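Local coordinates for periplasmic binding protein (Veillonella parvula, PDB 4N01) that probably binds a solute in the periplasm for delivery to an ABC-type importer, at residues Glu166-Asp171 with Glu226-Asn231. Sequence-based numbering, arbitrary orientation. Where two conformers were deposited one is given.
Sequences ETNFSD and EGYTTN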
loop_
_atom_site.group_PDB
_atom_site.type_symbol
_atom_site.label_atom_id
_atom_site.label_comp_id
_atom_site.label_asym_id
_atom_site.label_seq_id
_atom_site.Cartn_x
_atom_site.Cartn_y
_atom_site.Cartn_z
ATOM N N GLU A 166 9.898 -5.541 -5.031
ATOM C CA GLU A 166 10.836 -6.470 -4.374
ATOM C C GLU A 166 10.962 -6.187 -2.874
ATOM O O GLU A 166 11.118 -7.110 -2.079
ATOM C CB GLU A 166 12.225 -6.426 -5.035
ATOM C CG GLU A 166 12.289 -7.066 -6.419
ATOM C CD GLU A 166 12.011 -8.569 -6.394
ATOM O OE1 GLU A 166 12.297 -9.241 -5.365
ATOM O OE2 GLU A 166 11.498 -9.091 -7.409
ATOM N N THR A 167 10.906 -4.913 -2.486
ATOM C CA THR A 167 10.914 -4.566 -1.059
ATOM C C THR A 167 9.706 -5.174 -0.339
ATOM O O THR A 167 9.825 -5.703 0.767
ATOM C CB THR A 167 10.866 -3.040 -0.861
ATOM O OG1 THR A 167 11.788 -2.419 -1.765
ATOM C CG2 THR A 167 11.214 -2.676 0.595
ATOM N N ASN A 168 8.542 -5.079 -0.968
ATOM C CA ASN A 168 7.300 -5.664 -0.449
ATOM C C ASN A 168 7.418 -7.188 -0.331
ATOM O O ASN A 168 6.945 -7.783 0.647
ATOM C CB ASN A 168 6.151 -5.268 -1.398
ATOM C CG ASN A 168 4.753 -5.396 -0.773
ATOM O OD1 ASN A 168 3.838 -4.640 -1.134
ATOM N ND2 ASN A 168 4.570 -6.359 0.123
ATOM N N PHE A 169 8.055 -7.823 -1.315
ATOM C CA PHE A 169 8.269 -9.275 -1.259
ATOM C C PHE A 169 9.158 -9.625 -0.067
ATOM O O PHE A 169 8.856 -10.553 0.678
ATOM C CB PHE A 169 8.922 -9.791 -2.548
ATOM C CG PHE A 169 7.997 -9.829 -3.740
ATOM C CD1 PHE A 169 6.618 -9.721 -3.585
ATOM C CD2 PHE A 169 8.515 -9.989 -5.023
ATOM C CE1 PHE A 169 5.773 -9.775 -4.690
ATOM C CE2 PHE A 169 7.680 -10.043 -6.130
ATOM C CZ PHE A 169 6.303 -9.938 -5.965
ATOM N N SER A 170 10.241 -8.872 0.103
ATOM C CA SER A 170 11.165 -9.110 1.206
ATOM C C SER A 170 10.477 -8.916 2.551
ATOM O O SER A 170 10.714 -9.677 3.479
ATOM C CB SER A 170 12.403 -8.216 1.101
ATOM O OG SER A 170 13.162 -8.541 -0.054
ATOM N N ASP A 171 9.619 -7.901 2.646
ATOM C CA ASP A 171 8.852 -7.634 3.871
ATOM C C ASP A 171 7.940 -8.804 4.212
ATOM O O ASP A 171 7.806 -9.183 5.385
ATOM C CB ASP A 171 7.980 -6.384 3.734
ATOM C CG ASP A 171 8.779 -5.091 3.742
ATOM O OD1 ASP A 171 9.903 -5.051 4.310
ATOM O OD2 ASP A 171 8.260 -4.097 3.183
ATOM N N GLU A 226 7.595 9.874 -6.060
ATOM C CA GLU A 226 8.621 8.834 -6.076
ATOM C C GLU A 226 8.232 7.686 -5.160
ATOM O O GLU A 226 7.301 7.804 -4.368
ATOM C CB GLU A 226 9.987 9.405 -5.645
ATOM C CG GLU A 226 10.504 10.569 -6.517
ATOM C CD GLU A 226 10.698 10.221 -7.993
ATOM O OE1 GLU A 226 10.688 9.019 -8.353
ATOM O OE2 GLU A 226 10.877 11.159 -8.812
ATOM N N GLY A 227 8.933 6.563 -5.276
ATOM C CA GLY A 227 8.708 5.471 -4.351
ATOM C C GLY A 227 7.786 4.391 -4.876
ATOM O O GLY A 227 7.654 4.186 -6.084
ATOM N N TYR A 228 7.124 3.711 -3.953
ATOM C CA TYR A 228 6.434 2.469 -4.264
ATOM C C TYR A 228 5.480 2.545 -5.460
ATOM O O TYR A 228 5.566 1.727 -6.388
ATOM C CB TYR A 228 5.698 1.960 -3.021
ATOM C CG TYR A 228 5.199 0.554 -3.168
ATOM C CD1 TYR A 228 6.039 -0.522 -2.917
ATOM C CD2 TYR A 228 3.893 0.301 -3.563
ATOM C CE1 TYR A 228 5.588 -1.820 -3.044
ATOM C CE2 TYR A 228 3.426 -0.997 -3.689
ATOM C CZ TYR A 228 4.282 -2.048 -3.425
ATOM O OH TYR A 228 3.831 -3.338 -3.556
ATOM N N THR A 229 4.568 3.515 -5.454
ATOM C CA THR A 229 3.548 3.583 -6.497
ATOM C C THR A 229 4.202 3.753 -7.869
ATOM O O THR A 229 3.822 3.098 -8.846
ATOM C CB THR A 229 2.571 4.749 -6.252
ATOM O OG1 THR A 229 1.856 4.526 -5.026
ATOM C CG2 THR A 229 1.573 4.862 -7.406
ATOM N N THR A 230 5.198 4.623 -7.939
ATOM C CA THR A 230 5.917 4.845 -9.185
ATOM C C THR A 230 6.633 3.580 -9.632
ATOM O O THR A 230 6.572 3.192 -10.803
ATOM C CB THR A 230 6.939 5.968 -8.988
ATOM O OG1 THR A 230 6.228 7.203 -8.835
ATOM C CG2 THR A 230 7.882 6.061 -10.182
ATOM N N ASN A 231 7.312 2.926 -8.697
ATOM C CA ASN A 231 8.105 1.751 -9.040
ATOM C C ASN A 231 7.300 0.535 -9.489
ATOM O O ASN A 231 7.731 -0.188 -10.381
ATOM C CB ASN A 231 9.035 1.398 -7.886
ATOM C CG ASN A 231 10.119 2.419 -7.719
ATOM O OD1 ASN A 231 10.556 3.028 -8.704
ATOM N ND2 ASN A 231 10.555 2.641 -6.483
#
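Asn168 and Tyr228 meet across two helices whose backbones stand well apart, the CA of Asn168 lying 9.0 Å from the CA of Tyr228; the extended Tyr228 side chain spans most of this separation and meets the short amide of Asn168. The fold is the two-lobed alpha/beta arrangement of periplasmic binding proteins: helix 165-178 follows strand 151-153, at the edge of one parallel sheet, while helix 228-234 lies in sequence between strands 209-214 and 238-240 of the other. The contact probably joins elements associated with different lobes, and both touching residues are buried. On the second segment Gly227 occupies the N-cap position of the helix starting at Tyr228. At its backbone angles (phi 98°) a CB would be jammed against the carbonyl O of Glu226. The phenol extends from this first turn because CG of Tyr228 is anti to the backbone N (chi1 -168°), bringing the hydroxyl end of the ring to Asn168. There the amide plane and the ring plane are 51° apart, neither stacked nor perpendicular. The amide oxygen reaches the ring obliquely, with OD1 of Asn168 3.5 Å from CZ of Tyr228. The aliphatic part of the asparagine adds a van der Waals contact, CB of Asn168 to CE1 of Tyr228 at 3.9 Å. Both polar ends are tied to the region around the start of helix 320-332: the OH of Tyr228 hydrogen-bonds OG1 of Thr320, its first residue, and the Asn168 amide has its main polar partner in Gly317, in the connection from helix 311-314. A second link between the same regions comes from Asn231, whose ND2 hydrogen-bonds the carbonyl O of Ala163, just ahead of helix 165-178. Across the two segments themselves, the tightest approach is OD1 of Asn168 to OH of Tyr228, at 2.7 Å.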